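Local coordinates for racemase, putative (Roseobacter denitrificans, PDB 3TCS), which binds magnesium and D-alanine in an enolase-superfamily barrel, and is probably a racemase-like enzyme or hydro-lyase of the mandelate racemase family, at residues L133-A138 and G162-K167; E152-L157 and F334-P339; L302-H307 and I325-K330; T318-R323 and A361-A366. All coordinates share one frame; numbering follows the deposited sequence.

Contact 1 of 4, residues L133-A138 and G162-K167. With DAL (D-alanine), chain L.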
loop_
_atom_site.group_PDB
_atom_site.type_symbol
_atom_site.label_atom_id
_atom_site.label_comp_id
_atom_site.label_asym_id
_atom_site.label_seq_id
_atom_site.Cartn_x
_atom_site.Cartn_y
_atom_site.Cartn_z
ATOM N N LEU B 133 23.271 14.856 -22.025
ATOM C CA LEU B 133 21.931 15.390 -22.228
ATOM C C LEU B 133 20.839 14.332 -22.345
ATOM O O LEU B 133 21.083 13.209 -22.785
ATOM C CB LEU B 133 21.913 16.262 -23.490
ATOM C CG LEU B 133 22.856 17.464 -23.475
ATOM C CD1 LEU B 133 22.950 18.059 -24.876
ATOM C CD2 LEU B 133 22.349 18.491 -22.476
ATOM N N ILE B 134 19.632 14.711 -21.933
ATOM C CA ILE B 134 18.470 13.834 -22.015
ATOM C C ILE B 134 17.349 14.686 -22.589
ATOM O O ILE B 134 17.043 15.757 -22.060
ATOM C CB ILE B 134 18.004 13.317 -20.630
ATOM C CG1 ILE B 134 19.162 12.663 -19.875
ATOM C CG2 ILE B 134 16.880 12.306 -20.812
ATOM C CD1 ILE B 134 20.015 13.646 -19.092
ATOM N N ARG B 135 16.747 14.227 -23.679
ATOM C CA ARG B 135 15.655 14.976 -24.283
ATOM C C ARG B 135 14.484 14.971 -23.307
ATOM O O ARG B 135 14.172 13.945 -22.717
ATOM C CB ARG B 135 15.230 14.327 -25.598
ATOM C CG ARG B 135 14.090 15.047 -26.286
ATOM C CD ARG B 135 13.569 14.220 -27.444
ATOM N NE ARG B 135 12.445 14.868 -28.111
ATOM C CZ ARG B 135 11.627 14.240 -28.947
ATOM N NH1 ARG B 135 11.810 12.952 -29.207
ATOM N NH2 ARG B 135 10.634 14.899 -29.527
ATOM N N ALA B 136 13.831 16.114 -23.144
ATOM C CA ALA B 136 12.708 16.212 -22.223
ATOM C C ALA B 136 11.414 16.584 -22.926
ATOM O O ALA B 136 11.438 17.198 -23.994
ATOM C CB ALA B 136 13.017 17.243 -21.154
ATOM N N TYR B 137 10.284 16.193 -22.347
ATOM C CA TYR B 137 9.010 16.582 -22.925
ATOM C C TYR B 137 8.321 17.496 -21.922
ATOM O O TYR B 137 8.320 17.215 -20.719
ATOM C CB TYR B 137 8.149 15.358 -23.285
ATOM C CG TYR B 137 7.560 14.533 -22.154
ATOM C CD1 TYR B 137 6.388 14.927 -21.512
ATOM C CD2 TYR B 137 8.113 13.294 -21.812
ATOM C CE1 TYR B 137 5.765 14.097 -20.559
ATOM C CE2 TYR B 137 7.500 12.455 -20.863
ATOM C CZ TYR B 137 6.327 12.862 -20.249
ATOM O OH TYR B 137 5.700 12.018 -19.355
ATOM N N ALA B 138 7.787 18.616 -22.407
ATOM C CA ALA B 138 7.109 19.573 -21.541
ATOM C C ALA B 138 5.812 18.940 -21.063
ATOM O O ALA B 138 4.928 18.616 -21.855
ATOM C CB ALA B 138 6.829 20.863 -22.291
ATOM N N GLY B 162 12.910 25.298 -26.472
ATOM C CA GLY B 162 13.325 24.309 -27.451
ATOM C C GLY B 162 12.687 22.935 -27.329
ATOM O O GLY B 162 13.143 21.992 -27.966
ATOM N N PHE B 163 11.651 22.802 -26.506
ATOM C CA PHE B 163 10.985 21.506 -26.355
ATOM C C PHE B 163 10.416 21.053 -27.695
ATOM O O PHE B 163 9.934 21.882 -28.473
ATOM C CB PHE B 163 9.821 21.599 -25.364
ATOM C CG PHE B 163 10.237 21.822 -23.939
ATOM C CD1 PHE B 163 10.906 20.831 -23.231
ATOM C CD2 PHE B 163 9.924 23.013 -23.296
ATOM C CE1 PHE B 163 11.255 21.023 -21.892
ATOM C CE2 PHE B 163 10.267 23.216 -21.961
ATOM C CZ PHE B 163 10.933 22.218 -21.257
ATOM N N THR B 164 10.468 19.748 -27.963
ATOM C CA THR B 164 9.911 19.198 -29.202
ATOM C C THR B 164 8.954 18.038 -28.902
ATOM O O THR B 164 8.620 17.239 -29.785
ATOM C CB THR B 164 11.014 18.696 -30.160
ATOM O OG1 THR B 164 11.759 17.650 -29.527
ATOM C CG2 THR B 164 11.954 19.842 -30.538
ATOM N N ALA B 165 8.519 17.959 -27.648
ATOM C CA ALA B 165 7.582 16.933 -27.189
ATOM C C ALA B 165 6.750 17.588 -26.091
ATOM O O ALA B 165 7.277 18.353 -25.281
ATOM C CB ALA B 165 8.336 15.711 -26.649
ATOM N N PHE B 166 5.450 17.298 -26.074
ATOM C CA PHE B 166 4.536 17.905 -25.111
ATOM C C PHE B 166 3.444 16.945 -24.662
ATOM O O PHE B 166 2.902 16.198 -25.474
ATOM C CB PHE B 166 3.860 19.123 -25.757
ATOM C CG PHE B 166 4.822 20.114 -26.329
ATOM C CD1 PHE B 166 5.217 21.220 -25.589
ATOM C CD2 PHE B 166 5.401 19.897 -27.578
ATOM C CE1 PHE B 166 6.188 22.097 -26.080
ATOM C CE2 PHE B 166 6.371 20.765 -28.079
ATOM C CZ PHE B 166 6.764 21.867 -27.325
ATOM N N LYS B 167 3.111 16.979 -23.375
ATOM C CA LYS B 167 2.046 16.132 -22.849
ATOM C C LYS B 167 0.962 16.975 -22.172
ATOM O O LYS B 167 1.259 17.868 -21.377
ATOM C CB LYS B 167 2.590 15.104 -21.847
ATOM C CG LYS B 167 1.528 14.071 -21.429
ATOM C CD LYS B 167 2.115 12.872 -20.679
ATOM C CE LYS B 167 2.388 13.172 -19.209
ATOM N NZ LYS B 167 3.004 11.982 -18.527
HETATM N N DAL L . 2.583 11.446 -15.797
HETATM C CA DAL L . 1.741 12.528 -15.257
HETATM C CB DAL L . 2.602 13.608 -14.618
HETATM C C DAL L . 0.811 11.976 -14.230
HETATM O O DAL L . 0.031 11.129 -14.525
HETATM O O HOH W 1 12.273 18.079 -26.414
#
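The methyl of A138 sits over one face of the F163 ring, 3.9 Å from CB to the ring centroid, a CH-pi contact displaced toward the rim. F166 closes in beside it, its CD1 3.7 Å from A138 CB, while A136 O lies at the edge of the F163 ring. A second apolar touch brings Y137 CB to 3.4 Å from A165 CB. Two parallel-strand bonds run past this centre, A138 N to A165 O and K167 N to A138 O. Farther out, Y137 and K167 slant across each other, and K167, bent at its third torsion (80°), brings NZ to 2.8 Å from Y137 OH, to which it donates. The same NZ lies 2.8 Å from the D-alanine N and forms salt bridges with E231 and E333, so several groups fix its place in the pocket. At the opposite end the extended R135 gives NH2 to T164 OG1 (3.0 Å), though its stronger partner is D201. Water 1 links A136 O to T164 N. The contact joins the two strands of a beta-alpha-beta crossover, with helix 147-161 between them; strands 332-335 and 360-363 also pair with 132-139, and strand 201-205 flanks 165-169.

Contact 2 of 4, residues E152-L157 and F334-P339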
loop_
_atom_site.group_PDB
_atom_site.type_symbol
_atom_site.label_atom_id
_atom_site.label_comp_id
_atom_site.label_asym_id
_atom_site.label_seq_id
_atom_site.Cartn_x
_atom_site.Cartn_y
_atom_site.Cartn_z
ATOM N N GLU B 152 -1.287 27.800 -26.033
ATOM C CA GLU B 152 -0.567 29.066 -26.029
ATOM C C GLU B 152 0.682 29.025 -25.155
ATOM O O GLU B 152 1.766 29.406 -25.595
ATOM C CB GLU B 152 -1.503 30.195 -25.576
ATOM C CG GLU B 152 -0.876 31.582 -25.573
ATOM C CD GLU B 152 -1.902 32.694 -25.367
ATOM O OE1 GLU B 152 -2.693 32.614 -24.400
ATOM O OE2 GLU B 152 -1.911 33.651 -26.174
ATOM N N ARG B 153 0.549 28.552 -23.920
ATOM C CA ARG B 153 1.714 28.506 -23.047
ATOM C C ARG B 153 2.741 27.470 -23.503
ATOM O O ARG B 153 3.944 27.675 -23.353
ATOM C CB ARG B 153 1.304 28.247 -21.587
ATOM C CG ARG B 153 0.746 26.864 -21.283
ATOM C CD ARG B 153 0.701 26.641 -19.765
ATOM N NE ARG B 153 0.228 25.308 -19.405
ATOM C CZ ARG B 153 0.223 24.820 -18.165
ATOM N NH1 ARG B 153 0.671 25.553 -17.153
ATOM N NH2 ARG B 153 -0.232 23.595 -17.939
ATOM N N LEU B 154 2.280 26.362 -24.072
ATOM C CA LEU B 154 3.210 25.334 -24.532
ATOM C C LEU B 154 3.931 25.772 -25.806
ATOM O O LEU B 154 5.103 25.446 -26.015
ATOM C CB LEU B 154 2.466 24.015 -24.752
ATOM C CG LEU B 154 1.923 23.395 -23.457
ATOM C CD1 LEU B 154 1.292 22.034 -23.754
ATOM C CD2 LEU B 154 3.064 23.235 -22.455
ATOM N N LYS B 155 3.231 26.512 -26.659
ATOM C CA LYS B 155 3.831 27.005 -27.894
ATOM C C LYS B 155 4.952 27.983 -27.543
ATOM O O LYS B 155 5.999 27.998 -28.185
ATOM C CB LYS B 155 2.774 27.702 -28.757
ATOM C CG LYS B 155 3.254 28.062 -30.157
ATOM C CD LYS B 155 2.132 28.684 -30.983
ATOM C CE LYS B 155 2.573 28.878 -32.426
ATOM N NZ LYS B 155 1.466 29.382 -33.278
ATOM N N ARG B 156 4.738 28.799 -26.517
ATOM C CA ARG B 156 5.765 29.750 -26.117
ATOM C C ARG B 156 6.986 29.018 -25.564
ATOM O O ARG B 156 8.118 29.430 -25.800
ATOM C CB ARG B 156 5.195 30.743 -25.100
ATOM C CG ARG B 156 4.146 31.632 -25.747
ATOM C CD ARG B 156 3.565 32.689 -24.823
ATOM N NE ARG B 156 2.605 33.514 -25.556
ATOM C CZ ARG B 156 1.840 34.451 -25.009
ATOM N NH1 ARG B 156 1.914 34.695 -23.707
ATOM N NH2 ARG B 156 1.000 35.146 -25.768
ATOM N N LEU B 157 6.754 27.921 -24.850
ATOM C CA LEU B 157 7.859 27.141 -24.300
ATOM C C LEU B 157 8.596 26.427 -25.430
ATOM O O LEU B 157 9.803 26.212 -25.357
ATOM C CB LEU B 157 7.336 26.123 -23.285
ATOM C CG LEU B 157 6.857 26.740 -21.971
ATOM C CD1 LEU B 157 5.972 25.755 -21.212
ATOM C CD2 LEU B 157 8.070 27.149 -21.145
ATOM N N PHE B 334 9.066 16.360 -18.054
ATOM C CA PHE B 334 9.530 17.602 -17.452
ATOM C C PHE B 334 8.372 18.549 -17.175
ATOM O O PHE B 334 7.821 19.148 -18.091
ATOM C CB PHE B 334 10.539 18.276 -18.379
ATOM C CG PHE B 334 11.329 19.371 -17.720
ATOM C CD1 PHE B 334 12.422 19.068 -16.913
ATOM C CD2 PHE B 334 10.965 20.702 -17.890
ATOM C CE1 PHE B 334 13.145 20.081 -16.283
ATOM C CE2 PHE B 334 11.682 21.725 -17.263
ATOM C CZ PHE B 334 12.774 21.410 -16.459
ATOM N N SER B 335 8.003 18.680 -15.906
ATOM C CA SER B 335 6.906 19.562 -15.533
ATOM C C SER B 335 7.212 21.006 -15.902
ATOM O O SER B 335 8.307 21.502 -15.632
ATOM C CB SER B 335 6.648 19.491 -14.031
ATOM O OG SER B 335 5.695 20.471 -13.658
ATOM N N ILE B 336 6.251 21.683 -16.525
ATOM C CA ILE B 336 6.456 23.082 -16.881
ATOM C C ILE B 336 5.532 24.003 -16.081
ATOM O O ILE B 336 5.353 25.167 -16.426
ATOM C CB ILE B 336 6.286 23.324 -18.419
ATOM C CG1 ILE B 336 5.040 22.622 -18.964
ATOM C CG2 ILE B 336 7.520 22.792 -19.159
ATOM C CD1 ILE B 336 3.726 23.230 -18.523
ATOM N N GLU B 337 4.961 23.479 -14.998
ATOM C CA GLU B 337 4.072 24.270 -14.149
ATOM C C GLU B 337 4.887 25.270 -13.331
ATOM O O GLU B 337 6.071 25.054 -13.069
ATOM C CB GLU B 337 3.279 23.359 -13.201
ATOM C CG GLU B 337 2.391 22.323 -13.886
ATOM C CD GLU B 337 1.345 22.950 -14.793
ATOM O OE1 GLU B 337 1.039 24.151 -14.619
ATOM O OE2 GLU B 337 0.818 22.240 -15.676
ATOM N N GLY B 338 4.250 26.369 -12.939
ATOM C CA GLY B 338 4.929 27.387 -12.158
ATOM C C GLY B 338 4.568 27.322 -10.686
ATOM O O GLY B 338 3.914 26.376 -10.249
ATOM N N PRO B 339 4.971 28.327 -9.892
ATOM C CA PRO B 339 4.681 28.364 -8.457
ATOM C C PRO B 339 3.202 28.381 -8.080
ATOM O O PRO B 339 2.854 28.100 -6.934
ATOM C CB PRO B 339 5.428 29.613 -7.987
ATOM C CG PRO B 339 5.384 30.499 -9.189
ATOM C CD PRO B 339 5.704 29.533 -10.310
#
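R153 reaches from the helix to E337 end-on, with NH1 on OE1 (2.9 Å) and NH2 on OE2 (2.8 Å), a two-pronged salt bridge. The two flat groups are not coplanar: guanidinium and carboxylate planes stand 50° apart. OE1 lies in the guanidinium plane but is itself approached from above the carboxylate plane, whereas OE2 is met on its syn side and lies tilted from the guanidinium plane. E337 starts away from the helix, and its bend at the second torsion (-59°) turns the carboxylate back to the arginine. R153 leaves its backbone with CG between N and the carbonyl carbon (chi1 69°) and then runs extended, which carries the charged end across to the loop. A second partner fixes each side of the pair: E150 takes R153 NE, and the backbone N of M141 binds E337 OE2.

One face of the same guanidinium rests on I336, whose CD1 lies over its centre, 3.9 Å from CZ. L154 and L157 pack against another side of the isoleucine. L154 crosses it at about a right angle, CD2 to CD1 4.0 Å, and L157 meets it obliquely, bringing CD1 to 3.7 Å from I336 CB. Hydrophobic and ionic contacts thus lie side by side.

The contact ties the outer helix 147-161 to the loop leaving strand 332-335 of the barrel. Around it, L154 packs on F166 and V168 of strand 165-169, I336 leans on A138 of strand 132-139, and the I336 backbone bonds with S139.

Contact 3 of 4, residues L302-H307 and I325-K330. With DAL (D-alanine), chain L.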
loop_
_atom_site.group_PDB
_atom_site.type_symbol
_atom_site.label_atom_id
_atom_site.label_comp_id
_atom_site.label_asym_id
_atom_site.label_seq_id
_atom_site.Cartn_x
_atom_site.Cartn_y
_atom_site.Cartn_z
ATOM N N LEU B 302 10.496 -4.079 -23.659
ATOM C CA LEU B 302 9.745 -2.832 -23.483
ATOM C C LEU B 302 10.623 -1.681 -23.024
ATOM O O LEU B 302 11.532 -1.865 -22.211
ATOM C CB LEU B 302 8.624 -2.995 -22.458
ATOM C CG LEU B 302 7.378 -3.781 -22.836
ATOM C CD1 LEU B 302 7.671 -5.258 -22.751
ATOM C CD2 LEU B 302 6.252 -3.409 -21.895
ATOM N N PRO B 303 10.355 -0.471 -23.535
ATOM C CA PRO B 303 11.149 0.688 -23.135
ATOM C C PRO B 303 10.613 1.242 -21.819
ATOM O O PRO B 303 9.482 0.936 -21.419
ATOM C CB PRO B 303 10.949 1.654 -24.294
ATOM C CG PRO B 303 9.533 1.391 -24.683
ATOM C CD PRO B 303 9.449 -0.126 -24.645
ATOM N N VAL B 304 11.434 2.055 -21.162
ATOM C CA VAL B 304 11.087 2.670 -19.892
ATOM C C VAL B 304 11.093 4.196 -20.002
ATOM O O VAL B 304 12.110 4.807 -20.330
ATOM C CB VAL B 304 12.097 2.261 -18.792
ATOM C CG1 VAL B 304 11.694 2.880 -17.449
ATOM C CG2 VAL B 304 12.171 0.738 -18.690
ATOM N N THR B 305 9.945 4.804 -19.733
ATOM C CA THR B 305 9.802 6.257 -19.769
ATOM C C THR B 305 9.216 6.598 -18.400
ATOM O O THR B 305 8.000 6.711 -18.227
ATOM C CB THR B 305 8.857 6.680 -20.904
ATOM O OG1 THR B 305 9.414 6.240 -22.155
ATOM C CG2 THR B 305 8.688 8.206 -20.941
ATOM N N PRO B 306 10.094 6.765 -17.402
ATOM C CA PRO B 306 9.677 7.072 -16.035
ATOM C C PRO B 306 8.795 8.292 -15.832
ATOM O O PRO B 306 8.780 9.228 -16.635
ATOM C CB PRO B 306 11.005 7.212 -15.285
ATOM C CG PRO B 306 11.967 6.383 -16.105
ATOM C CD PRO B 306 11.563 6.746 -17.509
ATOM N N HIS B 307 8.064 8.259 -14.728
ATOM C CA HIS B 307 7.200 9.353 -14.328
ATOM C C HIS B 307 7.963 10.197 -13.304
ATOM O O HIS B 307 8.554 9.664 -12.375
ATOM C CB HIS B 307 5.919 8.794 -13.695
ATOM C CG HIS B 307 5.147 9.790 -12.883
ATOM N ND1 HIS B 307 5.493 10.128 -11.591
ATOM C CD2 HIS B 307 4.034 10.503 -13.173
ATOM C CE1 HIS B 307 4.622 11.005 -11.121
ATOM N NE2 HIS B 307 3.726 11.248 -12.061
ATOM N N ILE B 325 20.206 3.313 -18.198
ATOM C CA ILE B 325 19.518 2.094 -18.616
ATOM C C ILE B 325 19.612 1.822 -20.119
ATOM O O ILE B 325 19.652 2.750 -20.926
ATOM C CB ILE B 325 18.043 2.107 -18.156
ATOM C CG1 ILE B 325 17.289 3.263 -18.806
ATOM C CG2 ILE B 325 17.986 2.233 -16.631
ATOM C CD1 ILE B 325 15.784 3.210 -18.562
ATOM N N PRO B 326 19.650 0.536 -20.512
ATOM C CA PRO B 326 19.750 0.131 -21.920
ATOM C C PRO B 326 18.461 0.214 -22.733
ATOM O O PRO B 326 18.497 0.156 -23.966
ATOM C CB PRO B 326 20.251 -1.305 -21.818
ATOM C CG PRO B 326 19.516 -1.806 -20.620
ATOM C CD PRO B 326 19.679 -0.646 -19.630
ATOM N N ASN B 327 17.330 0.338 -22.051
ATOM C CA ASN B 327 16.035 0.394 -22.726
ATOM C C ASN B 327 15.264 1.665 -22.370
ATOM O O ASN B 327 14.081 1.618 -22.035
ATOM C CB ASN B 327 15.212 -0.846 -22.349
ATOM C CG ASN B 327 15.026 -0.989 -20.839
ATOM O OD1 ASN B 327 15.883 -0.568 -20.055
ATOM N ND2 ASN B 327 13.914 -1.601 -20.427
ATOM N N ALA B 328 15.943 2.802 -22.449
ATOM C CA ALA B 328 15.306 4.075 -22.132
ATOM C C ALA B 328 14.289 4.471 -23.194
ATOM O O ALA B 328 14.463 4.173 -24.380
ATOM C CB ALA B 328 16.362 5.169 -21.999
ATOM N N GLY B 329 13.231 5.143 -22.748
ATOM C CA GLY B 329 12.199 5.624 -23.643
ATOM C C GLY B 329 12.720 6.837 -24.396
ATOM O O GLY B 329 13.919 7.125 -24.353
ATOM N N LYS B 330 11.822 7.573 -25.046
ATOM C CA LYS B 330 12.204 8.718 -25.865
ATOM C C LYS B 330 12.548 10.020 -25.157
ATOM O O LYS B 330 13.237 10.864 -25.723
ATOM C CB LYS B 330 11.090 9.023 -26.871
ATOM C CG LYS B 330 10.621 7.837 -27.702
ATOM C CD LYS B 330 9.344 8.207 -28.452
ATOM C CE LYS B 330 8.720 7.005 -29.138
ATOM N NZ LYS B 330 7.469 7.369 -29.869
HETATM N N DAL L . 2.583 11.446 -15.797
HETATM C CA DAL L . 1.741 12.528 -15.257
HETATM C CB DAL L . 2.602 13.608 -14.618
HETATM C C DAL L . 0.811 11.976 -14.230
HETATM O O DAL L . 0.031 11.129 -14.525
HETATM O O HOH W 2 8.820 6.807 -24.835
#
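Two irregular loops pair through a single backbone bridge, V304 with A328, and in it V304 uses both its polar backbone atoms. V304 N donates to N327 O (2.8 Å), while V304 O accepts from G329 N at 2.7 Å, the donor standing well above the carbonyl plane. A third bond is made by a side chain: N327 ND2 donates to L302 O (3.0 Å, 156°), almost in line with that carbonyl. The first torsion of N327, 57°, folds the amide back to L302, and ND2 also lies 3.4 Å from V304 CG2. I325 CD1 packs on V304 CB.

These loops flank helix 314-322 in the C-terminal barrel of the enolase-like fold: 302-307 follows helix 287-300 and pairs with strand 276-277, whereas the loop 325-330 leads into strand 332-335. Beyond the bridge, G329 CA comes to 3.2 Å from T305 OG1, where the absence of a side chain permits the close approach. Water 2 joins T305 OG1 to K330 N. The first loop ends at the ligand pocket, where H307 presents its ring edge to D-alanine, CD2 to the ligand N 3.1 Å, while its ND1 is hydrogen-bonded to D280.

Contact 4 of 4, residues T318-R323 and A361-A366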
loop_
_atom_site.group_PDB
_atom_site.type_symbol
_atom_site.label_atom_id
_atom_site.label_comp_id
_atom_site.label_asym_id
_atom_site.label_seq_id
_atom_site.Cartn_x
_atom_site.Cartn_y
_atom_site.Cartn_z
ATOM N N THR B 318 15.596 10.690 -12.172
ATOM C CA THR B 318 15.168 10.085 -13.432
ATOM C C THR B 318 16.171 10.393 -14.539
ATOM O O THR B 318 16.461 9.539 -15.383
ATOM C CB THR B 318 13.765 10.594 -13.829
ATOM O OG1 THR B 318 12.844 10.323 -12.763
ATOM C CG2 THR B 318 13.276 9.895 -15.088
ATOM N N MET B 319 16.698 11.615 -14.535
ATOM C CA MET B 319 17.694 12.018 -15.524
ATOM C C MET B 319 18.909 11.089 -15.441
ATOM O O MET B 319 19.415 10.630 -16.465
ATOM C CB MET B 319 18.125 13.470 -15.281
ATOM C CG MET B 319 17.096 14.497 -15.733
ATOM S SD MET B 319 17.347 16.123 -14.981
ATOM C CE MET B 319 19.087 16.447 -15.417
ATOM N N HIS B 320 19.376 10.807 -14.227
ATOM C CA HIS B 320 20.524 9.919 -14.066
ATOM C C HIS B 320 20.189 8.508 -14.534
ATOM O O HIS B 320 21.001 7.853 -15.191
ATOM C CB HIS B 320 20.982 9.860 -12.604
ATOM C CG HIS B 320 21.866 10.997 -12.194
ATOM N ND1 HIS B 320 21.388 12.268 -11.956
ATOM C CD2 HIS B 320 23.200 11.050 -11.970
ATOM C CE1 HIS B 320 22.388 13.054 -11.600
ATOM N NE2 HIS B 320 23.498 12.340 -11.602
ATOM N N LEU B 321 18.993 8.039 -14.192
ATOM C CA LEU B 321 18.574 6.700 -14.589
ATOM C C LEU B 321 18.526 6.576 -16.112
ATOM O O LEU B 321 19.021 5.600 -16.677
ATOM C CB LEU B 321 17.194 6.370 -14.009
ATOM C CG LEU B 321 16.683 4.956 -14.328
ATOM C CD1 LEU B 321 17.478 3.933 -13.524
ATOM C CD2 LEU B 321 15.206 4.843 -14.001
ATOM N N LEU B 322 17.934 7.570 -16.770
ATOM C CA LEU B 322 17.813 7.553 -18.222
ATOM C C LEU B 322 19.153 7.607 -18.951
ATOM O O LEU B 322 19.239 7.214 -20.114
ATOM C CB LEU B 322 16.907 8.696 -18.691
ATOM C CG LEU B 322 15.414 8.534 -18.377
ATOM C CD1 LEU B 322 14.672 9.783 -18.813
ATOM C CD2 LEU B 322 14.851 7.308 -19.105
ATOM N N ARG B 323 20.195 8.086 -18.274
ATOM C CA ARG B 323 21.521 8.151 -18.883
ATOM C C ARG B 323 22.242 6.826 -18.672
ATOM O O ARG B 323 23.376 6.656 -19.114
ATOM C CB ARG B 323 22.368 9.264 -18.251
ATOM C CG ARG B 323 22.006 10.695 -18.654
ATOM C CD ARG B 323 22.258 10.981 -20.140
ATOM N NE ARG B 323 23.594 10.599 -20.599
ATOM C CZ ARG B 323 24.028 10.772 -21.845
ATOM N NH1 ARG B 323 23.232 11.329 -22.748
ATOM N NH2 ARG B 323 25.241 10.368 -22.201
ATOM N N ALA B 361 17.631 18.341 -20.905
ATOM C CA ALA B 361 18.046 18.562 -19.526
ATOM C C ALA B 361 19.453 17.972 -19.486
ATOM O O ALA B 361 19.838 17.238 -20.400
ATOM C CB ALA B 361 17.127 17.824 -18.567
ATOM N N ARG B 362 20.225 18.268 -18.446
ATOM C CA ARG B 362 21.584 17.748 -18.399
ATOM C C ARG B 362 22.029 17.120 -17.091
ATOM O O ARG B 362 21.794 17.661 -16.013
ATOM C CB ARG B 362 22.580 18.859 -18.758
ATOM C CG ARG B 362 24.044 18.431 -18.706
ATOM C CD ARG B 362 24.988 19.636 -18.712
ATOM N NE ARG B 362 25.013 20.354 -19.986
ATOM C CZ ARG B 362 25.649 19.939 -21.078
ATOM N NH1 ARG B 362 26.324 18.795 -21.072
ATOM N NH2 ARG B 362 25.616 20.677 -22.184
ATOM N N VAL B 363 22.669 15.963 -17.205
ATOM C CA VAL B 363 23.239 15.285 -16.047
ATOM C C VAL B 363 24.706 15.675 -16.132
ATOM O O VAL B 363 25.368 15.402 -17.139
ATOM C CB VAL B 363 23.136 13.747 -16.150
ATOM C CG1 VAL B 363 23.972 13.103 -15.045
ATOM C CG2 VAL B 363 21.687 13.312 -16.031
ATOM N N THR B 364 25.214 16.331 -15.096
ATOM C CA THR B 364 26.605 16.759 -15.093
ATOM C C THR B 364 27.508 15.686 -14.500
ATOM O O THR B 364 27.037 14.640 -14.057
ATOM C CB THR B 364 26.774 18.057 -14.289
ATOM O OG1 THR B 364 26.646 17.776 -12.892
ATOM C CG2 THR B 364 25.712 19.060 -14.689
ATOM N N ASP B 365 28.812 15.936 -14.496
ATOM C CA ASP B 365 29.737 14.958 -13.948
ATOM C C ASP B 365 30.012 15.190 -12.467
ATOM O O ASP B 365 30.912 14.582 -11.899
ATOM C CB ASP B 365 31.042 14.958 -14.746
ATOM C CG ASP B 365 31.534 16.348 -15.034
ATOM O OD1 ASP B 365 31.896 17.059 -14.077
ATOM O OD2 ASP B 365 31.543 16.733 -16.223
ATOM N N ALA B 366 29.230 16.065 -11.842
ATOM C CA ALA B 366 29.397 16.331 -10.414
ATOM C C ALA B 366 29.117 15.016 -9.685
ATOM O O ALA B 366 28.169 14.308 -10.022
ATOM C CB ALA B 366 28.416 17.414 -9.958
HETATM O O HOH W 3 25.922 14.582 -11.412
#
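V363 fits against M319, H320 and R323, joining helix 314-322 of the C-terminal TIM-like barrel of the enolase fold to strand 360-363, which runs antiparallel to strand 132-139. The short segments cross at -73°, their axes 8.4 Å apart. No direct hydrogen bond spans the two segments, and apolar contact does most of the work. V363 divides its two methyls between partners. CG2, anti to the carbonyl carbon, touches M319 CB at 3.6 Å and R323 CG at 3.7 Å, the arginine and valine running alongside in opposite senses. M319 bends at its third torsion (54°), and its methyl CE lies 3.0 Å from R362 O, a tight approach, and 4.0 Å from A361 CB.

CG1 makes the CH-pi contact: it lies over one face of the H320 ring, 3.7 Å from the centroid and 16° off the normal. W369 meets the same imidazole edge-to-face, and H320 ND1 is hydrogen-bonded to L316 O, which would hold the rotation of the ring.

Polar links run elsewhere. The bent R323 turns its guanidinium to the backbone carbonyls of T130 and L133, while R362, pointing away from the helix, pairs with E357. Past the strand, T364 forms an ST turn, accepting at OG1 from A366 N. Water 3 lies by two carbonyls, 2.9 Å from T364 O and 2.7 Å from A366 O.

Overall arrangement
From the N terminus, the first segment to take part is strand 132-139, and contact 1 closes the short beta-alpha-beta loop back to it from strand 165-169. Contact 2 opens within that loop, on helix 147-161, and closes much later, after strand 332-335, so the two cross. Contact 3 opens and closes wholly within the long span of contact 2. Contact 4 starts inside contact 3, at helix 314-322, and ends beyond contact 2 at strand 360-363, crossing both. Strand 132-139 lies between strands 332-335 and 360-363, linking contacts 1, 2 and 4 through one sheet, while P306 and A328 pack contact 3 onto helix 314-322. Contacts 1 and 3 meet the same D-alanine.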